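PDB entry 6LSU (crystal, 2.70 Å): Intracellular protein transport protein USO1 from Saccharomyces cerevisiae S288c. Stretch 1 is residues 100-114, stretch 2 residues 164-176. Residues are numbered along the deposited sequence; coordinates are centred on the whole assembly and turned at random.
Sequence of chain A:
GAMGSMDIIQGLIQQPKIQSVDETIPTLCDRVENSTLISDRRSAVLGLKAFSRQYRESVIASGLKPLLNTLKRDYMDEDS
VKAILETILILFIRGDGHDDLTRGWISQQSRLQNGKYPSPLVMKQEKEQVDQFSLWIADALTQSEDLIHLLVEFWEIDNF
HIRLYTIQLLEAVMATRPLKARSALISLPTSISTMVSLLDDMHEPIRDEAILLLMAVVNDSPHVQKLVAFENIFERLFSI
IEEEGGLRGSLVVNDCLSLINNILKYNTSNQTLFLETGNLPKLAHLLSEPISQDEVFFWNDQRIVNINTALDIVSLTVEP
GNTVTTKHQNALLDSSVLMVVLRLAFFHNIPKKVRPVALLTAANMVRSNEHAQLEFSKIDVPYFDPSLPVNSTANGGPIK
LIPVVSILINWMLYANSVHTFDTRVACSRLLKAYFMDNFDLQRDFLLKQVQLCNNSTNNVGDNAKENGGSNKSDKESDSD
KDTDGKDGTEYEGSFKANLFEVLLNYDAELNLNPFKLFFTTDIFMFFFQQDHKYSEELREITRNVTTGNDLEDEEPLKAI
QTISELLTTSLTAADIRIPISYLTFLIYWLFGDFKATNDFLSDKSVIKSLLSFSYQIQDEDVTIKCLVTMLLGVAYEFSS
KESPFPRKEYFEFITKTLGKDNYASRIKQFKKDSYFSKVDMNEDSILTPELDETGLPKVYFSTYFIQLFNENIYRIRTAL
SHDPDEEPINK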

# COMPACT_ATOMS: atom_id res chain seq x y z
N ASP A 100 -9.75 -16.69 -32.26
CA ASP A 100 -10.86 -17.63 -32.04
C ASP A 100 -10.60 -18.49 -30.81
O ASP A 100 -11.63 -18.99 -30.20
CB ASP A 100 -11.11 -18.51 -33.26
CG ASP A 100 -11.65 -17.70 -34.42
OD1 ASP A 100 -12.22 -16.60 -34.16
OD2 ASP A 100 -11.41 -18.13 -35.58
N LEU A 101 -9.32 -18.69 -30.47
CA LEU A 101 -8.94 -19.49 -29.28
C LEU A 101 -8.91 -18.60 -28.06
O LEU A 101 -8.64 -19.16 -27.02
CB LEU A 101 -7.59 -20.16 -29.53
CG LEU A 101 -7.63 -21.32 -30.50
CD1 LEU A 101 -7.72 -20.82 -31.95
CD2 LEU A 101 -6.44 -22.20 -30.30
N THR A 102 -9.12 -17.30 -28.23
CA THR A 102 -9.13 -16.22 -27.19
C THR A 102 -7.94 -16.35 -26.25
O THR A 102 -8.12 -16.11 -25.06
CB THR A 102 -10.46 -16.22 -26.43
OG1 THR A 102 -10.72 -17.54 -25.92
CG2 THR A 102 -11.61 -15.78 -27.32
N ARG A 103 -6.75 -16.67 -26.76
CA ARG A 103 -5.55 -16.89 -25.88
C ARG A 103 -5.19 -15.61 -25.14
O ARG A 103 -4.88 -15.71 -23.98
CB ARG A 103 -4.42 -17.48 -26.72
CG ARG A 103 -4.74 -18.91 -27.12
CD ARG A 103 -3.83 -19.44 -28.19
NE ARG A 103 -4.26 -18.97 -29.47
CZ ARG A 103 -3.63 -19.22 -30.59
NH1 ARG A 103 -2.55 -20.00 -30.53
NH2 ARG A 103 -4.06 -18.69 -31.74
N GLY A 104 -5.27 -14.43 -25.77
CA GLY A 104 -5.08 -13.13 -25.11
C GLY A 104 -5.99 -12.95 -23.91
O GLY A 104 -5.50 -12.65 -22.81
N TRP A 105 -7.28 -13.18 -24.08
CA TRP A 105 -8.27 -13.23 -22.97
C TRP A 105 -7.81 -14.21 -21.87
O TRP A 105 -7.90 -13.89 -20.66
CB TRP A 105 -9.65 -13.59 -23.54
CG TRP A 105 -10.69 -13.59 -22.47
CD1 TRP A 105 -11.41 -12.54 -22.01
CD2 TRP A 105 -11.04 -14.72 -21.66
NE1 TRP A 105 -12.20 -12.93 -20.97
CE2 TRP A 105 -11.98 -14.26 -20.73
CE3 TRP A 105 -10.64 -16.06 -21.65
CZ2 TRP A 105 -12.54 -15.10 -19.78
CZ3 TRP A 105 -11.18 -16.89 -20.68
CH2 TRP A 105 -12.13 -16.40 -19.78
N ILE A 106 -7.31 -15.39 -22.23
CA ILE A 106 -6.97 -16.44 -21.22
C ILE A 106 -5.84 -15.92 -20.35
O ILE A 106 -5.99 -15.98 -19.09
CB ILE A 106 -6.63 -17.78 -21.85
CG1 ILE A 106 -7.86 -18.43 -22.48
CG2 ILE A 106 -6.00 -18.71 -20.83
CD1 ILE A 106 -7.52 -19.64 -23.35
N SER A 107 -4.79 -15.39 -20.98
CA SER A 107 -3.61 -14.83 -20.24
C SER A 107 -4.07 -13.71 -19.33
O SER A 107 -3.83 -13.84 -18.09
CB SER A 107 -2.55 -14.40 -21.16
OG SER A 107 -2.02 -15.55 -21.80
N GLN A 108 -4.80 -12.74 -19.88
CA GLN A 108 -5.33 -11.56 -19.13
C GLN A 108 -6.12 -12.03 -17.91
O GLN A 108 -5.91 -11.47 -16.80
CB GLN A 108 -6.20 -10.68 -20.03
CG GLN A 108 -6.91 -9.55 -19.29
CD GLN A 108 -8.02 -9.00 -20.15
OE1 GLN A 108 -7.81 -8.10 -20.98
NE2 GLN A 108 -9.20 -9.61 -20.03
N GLN A 109 -6.96 -13.05 -18.04
CA GLN A 109 -7.70 -13.59 -16.84
C GLN A 109 -6.69 -14.12 -15.82
O GLN A 109 -6.89 -13.86 -14.61
CB GLN A 109 -8.67 -14.70 -17.18
CG GLN A 109 -9.76 -14.27 -18.13
CD GLN A 109 -10.35 -12.96 -17.68
OE1 GLN A 109 -10.17 -11.96 -18.37
NE2 GLN A 109 -10.98 -12.94 -16.49
N SER A 110 -5.65 -14.85 -16.23
CA SER A 110 -4.68 -15.39 -15.23
C SER A 110 -3.95 -14.24 -14.56
O SER A 110 -3.76 -14.35 -13.37
CB SER A 110 -3.73 -16.40 -15.82
OG SER A 110 -4.46 -17.51 -16.35
N ARG A 111 -3.70 -13.13 -15.27
CA ARG A 111 -3.12 -11.92 -14.61
C ARG A 111 -4.15 -11.22 -13.71
O ARG A 111 -3.87 -11.12 -12.49
CB ARG A 111 -2.58 -10.93 -15.63
CG ARG A 111 -1.48 -11.51 -16.48
CD ARG A 111 -0.92 -10.55 -17.50
NE ARG A 111 0.37 -11.10 -17.85
CZ ARG A 111 0.68 -11.54 -19.05
NH1 ARG A 111 -0.19 -11.44 -20.03
NH2 ARG A 111 1.88 -12.05 -19.27
N LEU A 112 -5.26 -10.69 -14.26
CA LEU A 112 -6.14 -9.75 -13.50
C LEU A 112 -6.72 -10.46 -12.27
O LEU A 112 -6.70 -9.86 -11.18
CB LEU A 112 -7.25 -9.20 -14.38
CG LEU A 112 -6.78 -8.33 -15.53
CD1 LEU A 112 -7.95 -7.72 -16.28
CD2 LEU A 112 -5.83 -7.24 -15.05
N GLN A 113 -7.14 -11.71 -12.43
CA GLN A 113 -7.78 -12.51 -11.34
C GLN A 113 -6.78 -12.79 -10.21
O GLN A 113 -7.23 -13.16 -9.10
CB GLN A 113 -8.36 -13.85 -11.84
CG GLN A 113 -9.54 -13.70 -12.79
CD GLN A 113 -10.24 -15.01 -13.08
OE1 GLN A 113 -10.11 -16.00 -12.35
NE2 GLN A 113 -10.98 -15.02 -14.16
N ASN A 114 -5.47 -12.73 -10.45
CA ASN A 114 -4.52 -13.30 -9.45
C ASN A 114 -3.35 -12.35 -9.15
O ASN A 114 -2.57 -12.71 -8.29
CB ASN A 114 -3.99 -14.67 -9.89
CG ASN A 114 -5.09 -15.63 -10.34
OD1 ASN A 114 -5.79 -16.23 -9.52
ND2 ASN A 114 -5.26 -15.80 -11.64
N LEU A 164 1.77 -26.17 -24.88
CA LEU A 164 1.23 -24.79 -24.72
C LEU A 164 -0.29 -24.80 -24.68
O LEU A 164 -0.91 -24.06 -23.86
CB LEU A 164 1.70 -23.92 -25.89
CG LEU A 164 1.37 -22.46 -25.75
CD1 LEU A 164 1.75 -21.99 -24.36
CD2 LEU A 164 2.07 -21.64 -26.76
N TYR A 165 -0.92 -25.57 -25.57
CA TYR A 165 -2.40 -25.62 -25.63
C TYR A 165 -2.96 -26.20 -24.32
O TYR A 165 -4.01 -25.75 -23.82
CB TYR A 165 -2.86 -26.49 -26.78
CG TYR A 165 -2.82 -25.87 -28.15
CD1 TYR A 165 -3.16 -24.55 -28.36
CD2 TYR A 165 -2.54 -26.65 -29.25
CE1 TYR A 165 -3.15 -24.00 -29.65
CE2 TYR A 165 -2.56 -26.14 -30.54
CZ TYR A 165 -2.84 -24.80 -30.74
OH TYR A 165 -2.87 -24.29 -32.01
N THR A 166 -2.22 -27.10 -23.71
CA THR A 166 -2.65 -27.76 -22.44
C THR A 166 -2.64 -26.74 -21.29
O THR A 166 -3.64 -26.65 -20.55
CB THR A 166 -1.78 -28.99 -22.21
OG1 THR A 166 -1.99 -29.83 -23.35
CG2 THR A 166 -2.11 -29.72 -20.94
N ILE A 167 -1.54 -26.00 -21.15
CA ILE A 167 -1.37 -24.89 -20.17
C ILE A 167 -2.54 -23.92 -20.36
O ILE A 167 -3.22 -23.60 -19.39
CB ILE A 167 -0.03 -24.16 -20.36
CG1 ILE A 167 1.16 -25.06 -20.02
CG2 ILE A 167 -0.01 -22.91 -19.50
CD1 ILE A 167 2.51 -24.41 -20.26
N GLN A 168 -2.76 -23.48 -21.59
CA GLN A 168 -3.80 -22.48 -21.92
C GLN A 168 -5.17 -23.03 -21.53
O GLN A 168 -5.95 -22.23 -20.92
CB GLN A 168 -3.73 -22.09 -23.39
CG GLN A 168 -2.49 -21.28 -23.68
CD GLN A 168 -2.26 -20.99 -25.15
OE1 GLN A 168 -2.46 -21.81 -26.04
NE2 GLN A 168 -1.79 -19.78 -25.42
N LEU A 169 -5.45 -24.31 -21.82
CA LEU A 169 -6.79 -24.90 -21.55
C LEU A 169 -7.02 -24.93 -20.04
O LEU A 169 -8.10 -24.50 -19.60
CB LEU A 169 -6.92 -26.30 -22.17
CG LEU A 169 -8.31 -26.93 -22.09
CD1 LEU A 169 -9.37 -26.01 -22.70
CD2 LEU A 169 -8.32 -28.28 -22.77
N LEU A 170 -6.01 -25.34 -19.29
CA LEU A 170 -6.03 -25.32 -17.80
C LEU A 170 -6.21 -23.91 -17.24
O LEU A 170 -6.89 -23.79 -16.18
CB LEU A 170 -4.73 -25.93 -17.30
CG LEU A 170 -4.73 -27.45 -17.41
CD1 LEU A 170 -3.41 -28.02 -16.91
CD2 LEU A 170 -5.92 -28.04 -16.64
N GLU A 171 -5.59 -22.90 -17.85
CA GLU A 171 -5.80 -21.50 -17.45
C GLU A 171 -7.29 -21.16 -17.66
O GLU A 171 -7.85 -20.47 -16.86
CB GLU A 171 -4.94 -20.51 -18.25
CG GLU A 171 -3.49 -20.39 -17.84
CD GLU A 171 -2.77 -19.45 -18.81
OE1 GLU A 171 -2.68 -18.22 -18.52
OE2 GLU A 171 -2.38 -19.89 -19.91
N ALA A 172 -7.87 -21.58 -18.77
CA ALA A 172 -9.29 -21.30 -19.10
C ALA A 172 -10.21 -21.90 -18.03
O ALA A 172 -11.11 -21.19 -17.53
CB ALA A 172 -9.59 -21.83 -20.46
N VAL A 173 -9.95 -23.14 -17.61
CA VAL A 173 -10.84 -23.78 -16.60
C VAL A 173 -10.53 -23.16 -15.22
O VAL A 173 -11.47 -23.04 -14.43
CB VAL A 173 -10.76 -25.31 -16.63
CG1 VAL A 173 -10.77 -25.82 -18.07
CG2 VAL A 173 -9.59 -25.87 -15.86
N MET A 174 -9.30 -22.73 -14.94
CA MET A 174 -8.96 -22.10 -13.62
C MET A 174 -9.63 -20.71 -13.49
O MET A 174 -9.99 -20.33 -12.38
CB MET A 174 -7.46 -21.91 -13.39
CG MET A 174 -6.71 -23.15 -12.98
SD MET A 174 -7.20 -23.95 -11.42
CE MET A 174 -7.31 -22.60 -10.28
N ALA A 175 -9.84 -20.03 -14.60
CA ALA A 175 -10.58 -18.75 -14.69
C ALA A 175 -12.10 -18.94 -14.60
O ALA A 175 -12.78 -17.89 -14.49
CB ALA A 175 -10.23 -18.09 -16.01
N THR A 176 -12.63 -20.17 -14.70
CA THR A 176 -14.09 -20.46 -14.73
C THR A 176 -14.48 -21.36 -13.55
O THR A 176 -15.45 -21.06 -12.86
CB THR A 176 -14.48 -21.00 -16.10
OG1 THR A 176 -13.58 -22.07 -16.39
CG2 THR A 176 -14.40 -19.94 -17.17
O HOH W 1 -1.26 -21.24 -28.08
O HOH W 2 -6.45 -19.08 -15.02

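Two helices of one chain cross at a slant and pack through a small apolar centre, with one direct hydrogen bond and two bridging waters adding polar links. The helix of residues 103-112 meets the helix that runs through residues 164-174. Their axes approach to 9.2 Å, and their N-to-C directions differ by 57°. The contact buries 548 Å², both sides summed.

The backbones come near each other where Ile-106 faces Ala-172, with CA atoms 5.8 Å apart. The CB of Ala-172 points sideways. Ile-106 points toward the second helix. Ile-106 CG2 lies 3.3 Å from Glu-171 CB and 3.5 Å from Gln-168 O, so the methyl packs on both backbone and side chain. Ile-106 CD1 is 4.2 Å from Ala-172 CB. One turn on, Gln-109 CB meets Ala-175 CB at 3.9 Å.

Glu-171 also supplies the direct polar link. Ser-110 OG donates a hydrogen bond to Glu-171 OE1 at 2.9 Å. The carboxylate thus gains a partner in a buried setting. Water 2 donates to Ser-110 OG at 2.9 Å and to Glu-171 O at 2.7 Å. The serine hydroxyl therefore gives one hydrogen bond and accepts another.

At the start of the first helix, water 1 joins Arg-103 to Gln-168. Water 1 accepts from Arg-103 NH1 at 3.0 Å and donates to Gln-168 OE1 at 2.4 Å, a short distance. The arginine's aliphatic part packs here too, with Arg-103 CD 3.5 Å from Gln-168 NE2. Just before the helix, Leu-101 CD2 makes an apolar contact with Tyr-165 CE1 at 3.8 Å. The tyrosine OH is hydrogen-bonded elsewhere in the structure.

At the far end, Gln-113 points toward the second stretch and covers part of Ala-175.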